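Inactivation-no-after-potential D protein (Drosophila melanogaster, PDB 5F67) is a PDZ scaffold protein whose third PDZ domain binds the C-terminal tail of the TRP channel. Local coordinates at residues A45-S49 and G50-S54; L74-Q78 and D79-E83; A65-K68 and V69-L73. One frame throughout, in Å; residues are numbered along the deposited sequence.

How the contacts relate
All three contacts are local corners of one PDZ domain, each mixing buried and more open residues. Contact 1 closes the hairpin of strands 37-44 and 50-56, and is the least polar: two glycines, a valine and a buried phenylalanine ring. Contacts 2 and 3 both use strand 72-76 and lie on opposite sides of the chain's centre. Contact 3 is the turn entering that strand, held by a buried carboxylate, whereas contact 2 is the hairpin leaving it, with ladder bonds and waters around an exposed aspartate. Ile53 of contact 1 makes probable backbone hydrogen bonds to Gly70 and Asp71 of contact 3, and Thr81 of contact 2 reaches Leu73 of contact 3.

Contact 1: A45-S49 and G50-S54; sequences AEVGS and GIFIS
The ring of Phe52 is met at its edge, close to its own plane, by the carbonyl oxygen of Gly48, with CZ 3.9 Å from Gly48 O, while Val47 CG1 approaches obliquely, 4.4 Å from Phe52 CZ. Outside the segments, Met72 and Leu107 also touch the ring. The arrangement belongs to the beta hairpin of strands 37-44 and 50-56, where the chain leaves a classic beta bulge, Val47 and Gly48 both facing His44, and turns a corner at Ser49. The ring sits inside this bend because Phe52 CG lies beside the backbone N and opposite the carbonyl carbon (chi1 -64°), which carries CE1 and CZ back toward the residues before the strand. An oxygen in line with the C-H rim is probably mildly favourable, but no hydrogen bond crosses the contact. Gly48 is called for by its backbone: at phi 93° a side chain would press on the carbonyl oxygen of Val47. At Gly50 a side chain would probably crowd Ser49 O. Backbone bonds from Gly50 to Gly42 and from Phe52 to Ile40 tie the second strand to its partner. The chi1 of Val47, 125°, is far from staggered, so the exact placing of its methyls is less certain. Ser49 turns its side chain from the ring to Tyr41 and Lys43. On the ring's rim, Phe52 CE1 lies 4.2 Å from Gly48 O, slightly farther than CZ.

Contact 2: L74-Q78 and D79-E83; sequences LAVNQ and DVTLE
A beta hairpin joins strands 72-76 and 79-80, neighbours at one edge of the four-stranded sheet of the PDZ fold, through a type II' turn from Val76 to Asp79. Val76 and Asp79 form a hydrogen-bonded antiparallel pair: Val76 N donates to Asp79 O at 2.9 Å, and Asp79 N returns a bond to Val76 O. Ala75 and Val80 make the next, non-hydrogen-bonded pair. Beyond them Thr81 N reaches Leu74 O at 2.8 Å. Two waters brace the turn at Asp79 OD2: one donates both to it and to Val76 O, at 2.7 Å from the latter, while the other donates to OD2 and accepts from Gln78 N. Thr81 OG1 stands between its own N and carbonyl carbon (chi1 53°), where it bonds Leu73 O; this leaves CG2 to pass across Val76 CG2 at 4.0 Å. The two leucines meet by their methyls, Leu74 CD2 to Leu82 CD2 at 3.6 Å. Around the hairpin, Val76, Asp79 and Thr81 pack on helix 86-95, Leu74, Ala75 and Val80 touch Ile17 of helix 17-20, and strand 99-105 flanks strand 72-76 through Ile103.

Contact 3: A65-K68 and V69-L73; sequences AGVK and VGDML
Asp71 OD2 is gripped twice, by the backbone N of Lys68 (3.0 Å to Lys68 N, 159° at the hydrogen) and by a salt bridge from Arg25. The Lys68 N-H comes from above the carboxylate plane, 64° out of it. The other oxygen, OD1, bonds the hydroxyl of Thr106 and lies 3.6 Å from Lys68 CB, the two side chains running side by side in the same direction. With chi1 near -78°, Asp71 CG stays beside its own backbone N and the carboxylate folds back toward the backbone N of Lys68. Asp71 N in turn donates to Lys68 O at 3.1 Å, closing a type II beta turn whose third residue, Gly70, has the positive phi that favours glycine. The turn brings the chain from the Schellman motif at Gly66, just after helix 61-64, into strand 72-76, while Val69 at its outer corner packs on an apolar side chain of the bound peptide. A leucine in place of Asp71 would probably leave Arg25 without its charge partner and Lys68 N without its acceptor. Because Arg25 also bonds Gly66 O, its cation links both ends of the connection, and its proximity would probably favour the ionised form of the carboxylate.

Contact 1: A45-S49 and G50-S54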
loop_
_atom_site.group_PDB
_atom_site.type_symbol
_atom_site.label_atom_id
_atom_site.label_comp_id
_atom_site.label_asym_id
_atom_site.label_seq_id
_atom_site.Cartn_x
_atom_site.Cartn_y
_atom_site.Cartn_z
ATOM N N ALA A 45 3.137 16.692 5.500
ATOM C CA ALA A 45 3.153 17.745 6.514
ATOM C C ALA A 45 2.426 17.355 7.800
ATOM O O ALA A 45 2.815 17.769 8.894
ATOM C CB ALA A 45 2.560 19.034 5.939
ATOM N N GLU A 46 1.373 16.556 7.665
ATOM C CA GLU A 46 0.476 16.287 8.786
ATOM C C GLU A 46 0.892 15.100 9.643
ATOM O O GLU A 46 0.424 14.950 10.766
ATOM C CB GLU A 46 -0.952 16.066 8.281
ATOM N N VAL A 47 1.780 14.260 9.133
ATOM C CA VAL A 47 2.003 12.978 9.773
ATOM C C VAL A 47 3.500 12.613 9.861
ATOM O O VAL A 47 3.898 11.711 10.614
ATOM C CB VAL A 47 1.195 11.972 8.949
ATOM C CG1 VAL A 47 2.000 10.840 8.457
ATOM C CG2 VAL A 47 -0.199 11.686 9.513
ATOM N N GLY A 48 4.326 13.320 9.094
ATOM C CA GLY A 48 5.758 13.065 9.100
ATOM C C GLY A 48 6.187 12.075 8.029
ATOM O O GLY A 48 5.501 11.921 7.012
ATOM N N SER A 49 7.325 11.415 8.255
ATOM C CA SER A 49 7.891 10.475 7.284
ATOM C C SER A 49 7.275 9.090 7.412
ATOM O O SER A 49 6.772 8.713 8.475
ATOM C CB SER A 49 9.408 10.376 7.447
ATOM O OG SER A 49 10.031 11.585 7.051
ATOM N N GLY A 50 7.321 8.338 6.320
ATOM C CA GLY A 50 6.835 6.974 6.313
ATOM C C GLY A 50 6.664 6.468 4.899
ATOM O O GLY A 50 7.233 7.036 3.961
ATOM N N ILE A 51 5.873 5.402 4.749
ATOM C CA ILE A 51 5.682 4.755 3.458
ATOM C C ILE A 51 4.347 5.200 2.871
ATOM O O ILE A 51 3.314 5.134 3.544
ATOM C CB ILE A 51 5.667 3.220 3.612
ATOM C CG1 ILE A 51 6.960 2.758 4.303
ATOM C CG2 ILE A 51 5.482 2.535 2.253
ATOM C CD1 ILE A 51 8.226 2.904 3.436
ATOM N N PHE A 52 4.367 5.647 1.618
ATOM C CA PHE A 52 3.150 6.139 0.964
ATOM C C PHE A 52 2.928 5.446 -0.366
ATOM O O PHE A 52 3.873 5.128 -1.080
ATOM C CB PHE A 52 3.239 7.652 0.736
ATOM C CG PHE A 52 3.316 8.448 2.007
ATOM C CD1 PHE A 52 4.539 8.671 2.629
ATOM C CD2 PHE A 52 2.166 8.962 2.589
ATOM C CE1 PHE A 52 4.614 9.396 3.809
ATOM C CE2 PHE A 52 2.233 9.702 3.773
ATOM C CZ PHE A 52 3.463 9.918 4.382
ATOM N N ILE A 53 1.669 5.193 -0.705
ATOM C CA ILE A 53 1.352 4.680 -2.032
ATOM C C ILE A 53 1.726 5.751 -3.057
ATOM O O ILE A 53 1.310 6.903 -2.921
ATOM C CB ILE A 53 -0.151 4.368 -2.174
ATOM C CG1 ILE A 53 -0.608 3.405 -1.072
ATOM C CG2 ILE A 53 -0.461 3.808 -3.571
ATOM C CD1 ILE A 53 0.095 2.041 -1.114
ATOM N N SER A 54 2.500 5.375 -4.076
ATOM C CA SER A 54 3.007 6.342 -5.051
ATOM C C SER A 54 2.439 6.115 -6.447
ATOM O O SER A 54 2.498 6.996 -7.301
ATOM C CB SER A 54 4.533 6.288 -5.099
ATOM O OG SER A 54 4.976 5.002 -5.499
#

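Contact 2: L74-Q78 and D79-E83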
loop_
_atom_site.group_PDB
_atom_site.type_symbol
_atom_site.label_atom_id
_atom_site.label_comp_id
_atom_site.label_asym_id
_atom_site.label_seq_id
_atom_site.Cartn_x
_atom_site.Cartn_y
_atom_site.Cartn_z
ATOM N N LEU A 74 0.242 1.862 6.716
ATOM C CA LEU A 74 0.518 1.757 8.147
ATOM C C LEU A 74 0.759 0.320 8.625
ATOM O O LEU A 74 1.440 0.106 9.628
ATOM C CB LEU A 74 -0.620 2.400 8.942
ATOM C CG LEU A 74 -0.865 3.868 8.573
ATOM C CD1 LEU A 74 -2.148 4.380 9.218
ATOM C CD2 LEU A 74 0.301 4.718 9.011
ATOM N N ALA A 75 0.209 -0.659 7.916
ATOM C CA ALA A 75 0.502 -2.065 8.214
ATOM C C ALA A 75 0.276 -2.957 7.007
ATOM O O ALA A 75 -0.552 -2.650 6.147
ATOM C CB ALA A 75 -0.344 -2.552 9.380
ATOM N N VAL A 76 1.014 -4.062 6.958
ATOM C CA VAL A 76 0.799 -5.111 5.962
ATOM C C VAL A 76 0.563 -6.392 6.745
ATOM O O VAL A 76 1.476 -6.870 7.429
ATOM C CB VAL A 76 2.026 -5.281 5.067
ATOM C CG1 VAL A 76 1.805 -6.436 4.068
ATOM C CG2 VAL A 76 2.311 -3.982 4.326
ATOM N N ASN A 77 -0.646 -6.948 6.641
ATOM C CA ASN A 77 -1.048 -8.056 7.508
ATOM C C ASN A 77 -0.760 -7.683 8.958
ATOM O O ASN A 77 -1.161 -6.603 9.388
ATOM C CB ASN A 77 -0.401 -9.386 7.089
ATOM C CG ASN A 77 -0.946 -9.903 5.764
ATOM O OD1 ASN A 77 -2.105 -9.664 5.422
ATOM N ND2 ASN A 77 -0.110 -10.606 5.006
ATOM N N GLN A 78 -0.053 -8.530 9.703
ATOM C CA GLN A 78 0.216 -8.206 11.110
ATOM C C GLN A 78 1.527 -7.447 11.332
ATOM O O GLN A 78 1.923 -7.211 12.475
ATOM C CB GLN A 78 0.177 -9.469 11.977
ATOM C CG GLN A 78 -1.232 -9.910 12.365
ATOM C CD GLN A 78 -1.869 -8.982 13.394
ATOM O OE1 GLN A 78 -1.465 -8.955 14.562
ATOM N NE2 GLN A 78 -2.863 -8.212 12.962
ATOM N N ASP A 79 2.199 -7.066 10.252
ATOM C CA ASP A 79 3.442 -6.295 10.375
ATOM C C ASP A 79 3.214 -4.784 10.257
ATOM O O ASP A 79 2.814 -4.280 9.207
ATOM C CB ASP A 79 4.464 -6.760 9.340
ATOM C CG ASP A 79 4.910 -8.195 9.566
ATOM O OD1 ASP A 79 5.703 -8.430 10.504
ATOM O OD2 ASP A 79 4.474 -9.087 8.803
ATOM N N VAL A 80 3.484 -4.063 11.340
ATOM C CA VAL A 80 3.318 -2.611 11.358
ATOM C C VAL A 80 4.397 -1.947 10.499
ATOM O O VAL A 80 5.579 -2.284 10.612
ATOM C CB VAL A 80 3.391 -2.073 12.799
ATOM C CG1 VAL A 80 3.416 -0.549 12.807
ATOM C CG2 VAL A 80 2.210 -2.602 13.614
ATOM N N THR A 81 3.999 -1.018 9.626
ATOM C CA THR A 81 4.959 -0.371 8.725
ATOM C C THR A 81 5.173 1.105 9.037
ATOM O O THR A 81 5.797 1.828 8.261
ATOM C CB THR A 81 4.557 -0.519 7.245
ATOM O OG1 THR A 81 3.206 -0.069 7.073
ATOM C CG2 THR A 81 4.658 -1.985 6.807
ATOM N N LEU A 82 4.677 1.532 10.191
ATOM C CA LEU A 82 4.850 2.906 10.641
ATOM C C LEU A 82 6.312 3.312 10.702
ATOM O O LEU A 82 6.659 4.452 10.389
ATOM C CB LEU A 82 4.228 3.084 12.025
ATOM C CG LEU A 82 2.824 3.665 12.044
ATOM C CD1 LEU A 82 2.261 3.609 13.457
ATOM C CD2 LEU A 82 2.885 5.104 11.528
ATOM N N GLU A 83 7.172 2.375 11.094
ATOM C CA GLU A 83 8.595 2.678 11.216
ATOM C C GLU A 83 9.463 1.935 10.197
ATOM O O GLU A 83 10.689 1.910 10.328
ATOM C CB GLU A 83 9.078 2.371 12.638
ATOM C CG GLU A 83 8.268 3.056 13.749
ATOM C CD GLU A 83 8.491 4.561 13.811
ATOM O OE1 GLU A 83 9.508 5.048 13.271
ATOM O OE2 GLU A 83 7.649 5.262 14.412
HETATM O O HOH W 1 3.355 -8.669 6.551
HETATM O O HOH W 2 2.176 -10.698 9.221
#

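Contact 3: A65-K68 and V69-L73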
loop_
_atom_site.group_PDB
_atom_site.type_symbol
_atom_site.label_atom_id
_atom_site.label_comp_id
_atom_site.label_asym_id
_atom_site.label_seq_id
_atom_site.Cartn_x
_atom_site.Cartn_y
_atom_site.Cartn_z
ATOM N N ALA A 65 -10.178 -2.055 -4.640
ATOM C CA ALA A 65 -10.402 -2.014 -3.190
ATOM C C ALA A 65 -10.375 -0.608 -2.615
ATOM O O ALA A 65 -10.587 -0.415 -1.415
ATOM C CB ALA A 65 -9.377 -2.877 -2.470
ATOM N N GLY A 66 -10.094 0.380 -3.454
ATOM C CA GLY A 66 -10.124 1.758 -2.990
ATOM C C GLY A 66 -8.812 2.281 -2.428
ATOM O O GLY A 66 -8.808 3.285 -1.713
ATOM N N VAL A 67 -7.700 1.619 -2.742
ATOM C CA VAL A 67 -6.386 2.172 -2.397
ATOM C C VAL A 67 -6.208 3.426 -3.251
ATOM O O VAL A 67 -6.554 3.409 -4.441
ATOM C CB VAL A 67 -5.267 1.168 -2.721
ATOM C CG1 VAL A 67 -3.878 1.755 -2.398
ATOM C CG2 VAL A 67 -5.506 -0.141 -1.965
ATOM N N LYS A 68 -5.704 4.512 -2.658
ATOM C CA LYS A 68 -5.486 5.748 -3.409
ATOM C C LYS A 68 -4.021 6.139 -3.394
ATOM O O LYS A 68 -3.325 5.922 -2.391
ATOM C CB LYS A 68 -6.294 6.909 -2.816
ATOM C CG LYS A 68 -7.780 6.643 -2.705
ATOM C CD LYS A 68 -8.375 6.220 -4.036
ATOM C CE LYS A 68 -9.872 5.961 -3.891
ATOM N NZ LYS A 68 -10.418 5.151 -5.014
ATOM N N VAL A 69 -3.557 6.710 -4.504
ATOM C CA VAL A 69 -2.220 7.299 -4.544
ATOM C C VAL A 69 -2.144 8.374 -3.467
ATOM O O VAL A 69 -3.064 9.191 -3.329
ATOM C CB VAL A 69 -1.898 7.903 -5.931
ATOM C CG1 VAL A 69 -0.560 8.639 -5.913
ATOM C CG2 VAL A 69 -1.891 6.804 -7.004
ATOM N N GLY A 70 -1.057 8.363 -2.695
ATOM C CA GLY A 70 -0.885 9.316 -1.612
ATOM C C GLY A 70 -1.248 8.752 -0.245
ATOM O O GLY A 70 -0.903 9.349 0.777
ATOM N N ASP A 71 -1.954 7.618 -0.213
ATOM C CA ASP A 71 -2.335 7.013 1.072
ATOM C C ASP A 71 -1.089 6.609 1.849
ATOM O O ASP A 71 -0.117 6.130 1.251
ATOM C CB ASP A 71 -3.167 5.748 0.864
ATOM C CG ASP A 71 -4.611 6.034 0.515
ATOM O OD1 ASP A 71 -5.021 7.219 0.533
ATOM O OD2 ASP A 71 -5.343 5.052 0.234
ATOM N N MET A 72 -1.103 6.784 3.168
ATOM C CA MET A 72 0.018 6.295 3.980
ATOM C C MET A 72 -0.231 4.835 4.323
ATOM O O MET A 72 -1.333 4.474 4.724
ATOM C CB MET A 72 0.145 7.110 5.267
ATOM C CG MET A 72 1.417 6.845 6.073
ATOM S SD MET A 72 1.396 7.810 7.610
ATOM C CE MET A 72 3.072 7.483 8.193
ATOM N N LEU A 73 0.787 3.998 4.153
ATOM C CA LEU A 73 0.687 2.569 4.436
ATOM C C LEU A 73 1.164 2.304 5.859
ATOM O O LEU A 73 2.349 2.513 6.178
ATOM C CB LEU A 73 1.539 1.774 3.430
ATOM C CG LEU A 73 1.589 0.268 3.684
ATOM C CD1 LEU A 73 0.214 -0.368 3.506
ATOM C CD2 LEU A 73 2.613 -0.392 2.757
#